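Local coordinates for possible flavin reductase (Haemophilus somnus 129PT, PDB 2R0X), which probably binds FMN and reduces riboflavin-type flavins with NADPH, as a dimeric member of the split-barrel flavin reductase family, at residues Asn65-Val70 / Thr104-Leu109; Ile114-Glu119 / Cys134-Ile139. One frame throughout, in Å; residues are numbered along the deposited sequence. Where two conformers were deposited one is given.

Both contacts belong to one side of the split barrel and meet along strand 114-126, whose neighbours in the sheet are strand 67-72 of contact 1 and strand 129-141 of contact 2. Contact 1 is buried and has no hydrogen bond between its segments: a loop lies over the strand by van der Waals contact, with the selenomethionine Met69 giving the largest share of the buried surface. Contact 2 is a true strand pairing, only partly buried, held by backbone hydrogen bonds, with one apolar face turned to the second subunit and the other carrying charged side chains, two of them bridged by a water. Thr104 OG1 bonds to Asp117 OD1, and the backbones of Leu68 and Cys118 pair.

Contact 1 (Asn65-Val70 / Thr104-Leu109); sequences NRVLMV and TGSPML
Residues 65-70 leave the end of helix 59-65 through Arg66, which has positive phi, and enter strand 67-72 of the split barrel, while 104-109 passes over this strand as a loop that leads into strand 108-109. The two backbones come closest at Leu68 and Ser106, whose CA atoms are 5.5 Å apart, yet no hydrogen bond joins them; the strand spends its backbone on strands 17-25 and 114-126 instead. Between these two segments the contact is side-chain packing. Val67 and Thr104 meet tip to tip, with Val67 CB 3.6 Å from Thr104 CB. Val67 CG1 also lies against the CG2 methyl of Thr104. The hydroxyl of Thr104 sits in the crowded position between its own backbone N and carbonyl carbon (chi1 73°), and there closes an ST turn by accepting the N-H of Ser106 at 3.0 Å from N to OG1. Ser106 OG donates to the same Thr104 OG1, and Asp117 OD1 is hydrogen-bonded to it as well, so three polar groups grip this oxygen and fix the rotation of the threonine. Gly105 makes the bend between them with a positive phi. Ser106 OG, swung beside its own backbone N, lies over Leu68 CA at 3.4 Å, while its CB rests against Met69 CB at 3.7 Å. Met69, like Met108 a selenomethionine, starts with CG anti to the backbone N (chi1 179°) and then bends at both chi2 and chi3, which folds its chain under the loop. Pro107 O, which touches Met69 CG, is hydrogen-bonded to Thr23 OG1 of strand 17-25. Crossing Met108 obliquely, the terminal CE of Met69 ends 3.7 Å from Met108 CB and 3.3 Å from Ser106 O.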
loop_
_atom_site.group_PDB
_atom_site.type_symbol
_atom_site.label_atom_id
_atom_site.label_comp_id
_atom_site.label_asym_id
_atom_site.label_seq_id
_atom_site.Cartn_x
_atom_site.Cartn_y
_atom_site.Cartn_z
ATOM N N ASN A 65 -12.264 -17.964 7.785
ATOM C CA ASN A 65 -11.108 -18.333 8.628
ATOM C C ASN A 65 -10.627 -17.260 9.562
ATOM O O ASN A 65 -10.172 -17.509 10.671
ATOM C CB ASN A 65 -9.911 -18.751 7.795
ATOM C CG ASN A 65 -10.206 -19.922 6.945
ATOM O OD1 ASN A 65 -11.221 -20.607 7.156
ATOM N ND2 ASN A 65 -9.339 -20.192 5.985
ATOM N N ARG A 66 -10.665 -16.044 9.066
ATOM C CA ARG A 66 -10.226 -14.897 9.850
ATOM C C ARG A 66 -8.751 -14.866 10.245
ATOM O O ARG A 66 -8.352 -14.184 11.201
ATOM C CB ARG A 66 -11.157 -14.668 11.023
ATOM C CG ARG A 66 -12.555 -14.309 10.550
ATOM C CD ARG A 66 -12.649 -12.974 9.804
ATOM N NE ARG A 66 -12.358 -11.850 10.677
ATOM C CZ ARG A 66 -13.280 -11.215 11.394
ATOM N NH1 ARG A 66 -14.564 -11.515 11.311
ATOM N NH2 ARG A 66 -12.885 -10.275 12.224
ATOM N N VAL A 67 -7.940 -15.519 9.410
ATOM C CA VAL A 67 -6.489 -15.431 9.486
ATOM C C VAL A 67 -5.967 -15.372 8.070
ATOM O O VAL A 67 -6.640 -15.864 7.147
ATOM C CB VAL A 67 -5.876 -16.640 10.238
ATOM C CG1 VAL A 67 -6.238 -16.574 11.753
ATOM C CG2 VAL A 67 -6.285 -17.969 9.632
ATOM N N LEU A 68 -4.793 -14.783 7.885
ATOM C CA LEU A 68 -4.147 -14.791 6.581
ATOM C C LEU A 68 -2.650 -14.664 6.804
ATOM O O LEU A 68 -2.181 -14.188 7.819
ATOM C CB LEU A 68 -4.693 -13.699 5.662
ATOM C CG LEU A 68 -4.586 -12.242 6.034
ATOM C CD1 LEU A 68 -3.187 -11.696 5.843
ATOM C CD2 LEU A 68 -5.537 -11.437 5.167
HETATM N N MSE A 69 -1.920 -15.045 5.759
HETATM C CA MSE A 69 -0.476 -14.841 5.658
HETATM C C MSE A 69 -0.192 -13.918 4.484
HETATM O O MSE A 69 -0.683 -14.188 3.380
HETATM C CB MSE A 69 0.188 -16.185 5.402
HETATM C CG MSE A 69 1.702 -16.127 5.255
HETATM SE SE MSE A 69 2.732 -16.053 6.874
HETATM C CE MSE A 69 2.147 -17.810 7.508
ATOM N N VAL A 70 0.578 -12.857 4.708
ATOM C CA VAL A 70 1.091 -12.044 3.608
ATOM C C VAL A 70 2.487 -12.576 3.285
ATOM O O VAL A 70 3.383 -12.492 4.106
ATOM C CB VAL A 70 1.150 -10.549 3.950
ATOM C CG1 VAL A 70 1.763 -9.750 2.815
ATOM C CG2 VAL A 70 -0.282 -10.039 4.242
ATOM N N THR A 104 -0.907 -19.289 12.515
ATOM C CA THR A 104 -2.338 -19.357 12.198
ATOM C C THR A 104 -2.786 -20.573 11.403
ATOM O O THR A 104 -3.969 -20.832 11.305
ATOM C CB THR A 104 -2.826 -18.123 11.476
ATOM O OG1 THR A 104 -2.341 -18.144 10.140
ATOM C CG2 THR A 104 -2.489 -16.824 12.205
ATOM N N GLY A 105 -1.840 -21.280 10.792
ATOM C CA GLY A 105 -2.174 -22.282 9.821
ATOM C C GLY A 105 -2.279 -21.774 8.396
ATOM O O GLY A 105 -2.291 -22.588 7.454
ATOM N N SER A 106 -2.284 -20.454 8.210
ATOM C CA SER A 106 -2.248 -19.907 6.866
ATOM C C SER A 106 -0.927 -20.340 6.204
ATOM O O SER A 106 0.139 -20.302 6.850
ATOM C CB SER A 106 -2.316 -18.381 6.902
ATOM O OG SER A 106 -3.515 -17.962 7.503
ATOM N N PRO A 107 -0.944 -20.750 4.938
ATOM C CA PRO A 107 0.279 -21.268 4.317
ATOM C C PRO A 107 1.379 -20.212 4.160
ATOM O O PRO A 107 1.160 -19.135 3.601
ATOM C CB PRO A 107 -0.203 -21.742 2.957
ATOM C CG PRO A 107 -1.634 -21.943 3.087
ATOM C CD PRO A 107 -2.121 -21.021 4.124
HETATM N N MSE A 108 2.558 -20.544 4.689
HETATM C CA MSE A 108 3.751 -19.747 4.582
HETATM C C MSE A 108 4.556 -20.157 3.385
HETATM O O MSE A 108 4.978 -21.309 3.282
HETATM C CB MSE A 108 4.621 -19.905 5.814
HETATM C CG MSE A 108 5.690 -18.856 5.933
HETATM SE SE MSE A 108 7.163 -19.216 7.090
HETATM C CE MSE A 108 8.470 -19.686 5.786
ATOM N N LEU A 109 4.792 -19.228 2.466
ATOM C CA LEU A 109 5.558 -19.491 1.277
ATOM C C LEU A 109 7.038 -19.555 1.652
ATOM O O LEU A 109 7.629 -18.589 2.141
ATOM C CB LEU A 109 5.342 -18.330 0.281
ATOM C CG LEU A 109 6.177 -18.387 -1.021
ATOM C CD1 LEU A 109 5.938 -19.671 -1.769
ATOM C CD2 LEU A 109 5.842 -17.189 -1.866
#

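Contact 2 (Ile114-Glu119 / Cys134-Ile139); sequences INFDCE and CKIVDI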
loop_
_atom_site.group_PDB
_atom_site.type_symbol
_atom_site.label_atom_id
_atom_site.label_comp_id
_atom_site.label_asym_id
_atom_site.label_seq_id
_atom_site.Cartn_x
_atom_site.Cartn_y
_atom_site.Cartn_z
ATOM N N ILE A 114 9.461 -11.960 2.646
ATOM C CA ILE A 114 8.948 -11.705 3.995
ATOM C C ILE A 114 7.671 -12.502 4.148
ATOM O O ILE A 114 6.955 -12.678 3.177
ATOM C CB ILE A 114 8.579 -10.182 4.249
ATOM C CG1 ILE A 114 9.381 -9.202 3.380
ATOM C CG2 ILE A 114 8.744 -9.868 5.716
ATOM C CD1 ILE A 114 8.835 -7.788 3.388
ATOM N N ASN A 115 7.385 -12.931 5.368
ATOM C CA ASN A 115 6.166 -13.628 5.695
ATOM C C ASN A 115 5.542 -13.014 6.949
ATOM O O ASN A 115 6.184 -12.996 7.994
ATOM C CB ASN A 115 6.399 -15.132 5.936
ATOM C CG ASN A 115 7.223 -15.805 4.822
ATOM O OD1 ASN A 115 8.451 -15.907 4.934
ATOM N ND2 ASN A 115 6.553 -16.294 3.786
ATOM N N PHE A 116 4.339 -12.475 6.822
ATOM C CA PHE A 116 3.614 -11.896 7.952
ATOM C C PHE A 116 2.363 -12.716 8.210
ATOM O O PHE A 116 1.467 -12.761 7.393
ATOM C CB PHE A 116 3.153 -10.469 7.649
ATOM C CG PHE A 116 4.210 -9.498 7.214
ATOM C CD1 PHE A 116 4.539 -9.353 5.882
ATOM C CD2 PHE A 116 4.819 -8.678 8.120
ATOM C CE1 PHE A 116 5.468 -8.389 5.472
ATOM C CE2 PHE A 116 5.728 -7.690 7.693
ATOM C CZ PHE A 116 6.034 -7.584 6.368
ATOM N N ASP A 117 2.332 -13.418 9.352
ATOM C CA ASP A 117 1.163 -14.251 9.713
ATOM C C ASP A 117 0.248 -13.417 10.594
ATOM O O ASP A 117 0.724 -12.813 11.523
ATOM C CB ASP A 117 1.644 -15.506 10.471
ATOM C CG ASP A 117 0.633 -16.633 10.407
ATOM O OD1 ASP A 117 -0.379 -16.493 9.703
ATOM O OD2 ASP A 117 0.887 -17.670 11.067
ATOM N N CYS A 118 -1.026 -13.377 10.223
ATOM C CA CYS A 118 -1.951 -12.395 10.758
ATOM C C CYS A 118 -3.303 -12.954 11.137
ATOM O O CYS A 118 -3.808 -13.920 10.596
ATOM C CB CYS A 118 -2.206 -11.310 9.706
ATOM S SG CYS A 118 -0.764 -10.468 9.017
ATOM N N GLU A 119 -3.885 -12.245 12.105
ATOM C CA GLU A 119 -5.288 -12.396 12.448
ATOM C C GLU A 119 -6.073 -11.269 11.813
ATOM O O GLU A 119 -5.653 -10.118 11.884
ATOM C CB GLU A 119 -5.475 -12.343 13.976
ATOM C CG GLU A 119 -4.875 -13.568 14.678
ATOM C CD GLU A 119 -4.788 -13.478 16.179
ATOM O OE1 GLU A 119 -5.053 -12.406 16.775
ATOM O OE2 GLU A 119 -4.380 -14.517 16.758
ATOM N N CYS A 134 -5.363 -6.371 9.815
ATOM C CA CYS A 134 -4.681 -7.620 10.164
ATOM C C CYS A 134 -3.599 -7.407 11.215
ATOM O O CYS A 134 -2.532 -6.886 10.918
ATOM C CB CYS A 134 -4.038 -8.184 8.895
ATOM S SG CYS A 134 -5.212 -8.606 7.592
ATOM N N LYS A 135 -3.852 -7.913 12.410
ATOM C CA LYS A 135 -2.872 -7.893 13.469
ATOM C C LYS A 135 -1.822 -8.959 13.156
ATOM O O LYS A 135 -2.153 -10.121 12.956
ATOM C CB LYS A 135 -3.534 -8.197 14.810
ATOM C CG LYS A 135 -2.556 -8.217 15.942
ATOM C CD LYS A 135 -3.223 -8.705 17.261
ATOM C CE LYS A 135 -2.234 -8.879 18.332
ATOM N NZ LYS A 135 -3.000 -9.342 19.538
ATOM N N ILE A 136 -0.564 -8.585 13.186
ATOM C CA ILE A 136 0.546 -9.511 12.894
ATOM C C ILE A 136 0.878 -10.311 14.141
ATOM O O ILE A 136 1.134 -9.751 15.199
ATOM C CB ILE A 136 1.792 -8.771 12.379
ATOM C CG1 ILE A 136 1.424 -8.003 11.087
ATOM C CG2 ILE A 136 2.938 -9.725 12.162
ATOM C CD1 ILE A 136 2.398 -6.913 10.794
ATOM N N VAL A 137 0.849 -11.630 14.027
ATOM C CA VAL A 137 1.131 -12.502 15.163
ATOM C C VAL A 137 2.400 -13.333 14.996
ATOM O O VAL A 137 2.846 -13.912 15.985
ATOM C CB VAL A 137 -0.061 -13.386 15.533
ATOM C CG1 VAL A 137 -1.267 -12.495 15.940
ATOM C CG2 VAL A 137 -0.443 -14.322 14.395
ATOM N N ASP A 138 3.017 -13.369 13.806
ATOM C CA ASP A 138 4.288 -14.052 13.633
ATOM C C ASP A 138 4.900 -13.484 12.344
ATOM O O ASP A 138 4.184 -13.087 11.451
ATOM C CB ASP A 138 4.056 -15.596 13.577
ATOM C CG ASP A 138 5.226 -16.417 13.990
ATOM O OD1 ASP A 138 6.360 -15.891 14.057
ATOM O OD2 ASP A 138 4.990 -17.642 14.224
ATOM N N ILE A 139 6.223 -13.440 12.287
ATOM C CA ILE A 139 6.949 -12.879 11.137
ATOM C C ILE A 139 8.131 -13.785 10.868
ATOM O O ILE A 139 8.802 -14.237 11.780
ATOM C CB ILE A 139 7.451 -11.452 11.392
ATOM C CG1 ILE A 139 6.301 -10.462 11.506
ATOM C CG2 ILE A 139 8.462 -10.987 10.316
ATOM C CD1 ILE A 139 6.701 -8.996 11.761
HETATM O O HOH W 1 -4.035 -11.858 19.257
#
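A classic beta bulge interrupts the antiparallel hairpin of strands 114-126 and 129-141, with Val137 and Asp138 both set opposite Asp117. Asp117 O accepts two N-H groups: Val137 N at 2.8 Å, in the carbonyl plane, and Asp138 N at 3.3 Å, from above that plane and less straight. Asp117 N returns a bond to Asp138 O, and beyond the bulge Glu119 and Lys135 form a hydrogen-bonded pair through their backbones. The extra residue shifts the register by one, pairing Phe116 with Ile139 but Cys118 with Ile136. These four side chains share one face. There Phe116 lies alongside both isoleucines, its CD2 4.0 Å from Ile136 CD1, and Cys118 SG rests on Ile136 CG1. The Glu119 side chain, on the other face, crosses that of the bulge residue Val137 at about a right angle, putting Glu119 CD 3.7 Å from Val137 CG1. Glu119 and Lys135 run side by side without a direct salt bridge; a water donates to Glu119 OE1 and accepts from Lys135 NZ, each at 2.7 Å. Asp117 and Asp138 point their carboxylates to the loop before strand 108-109, where Thr103 N bonds to Asp117 OD2 and Thr103 OG1 to Asp138 OD2. Strand 67-72 flanks strand 114-126, strand 46-53 pairs with 129-141, and the Phe116 face packs on Phe8 and Ala11 from helix 5-13 of the second subunit.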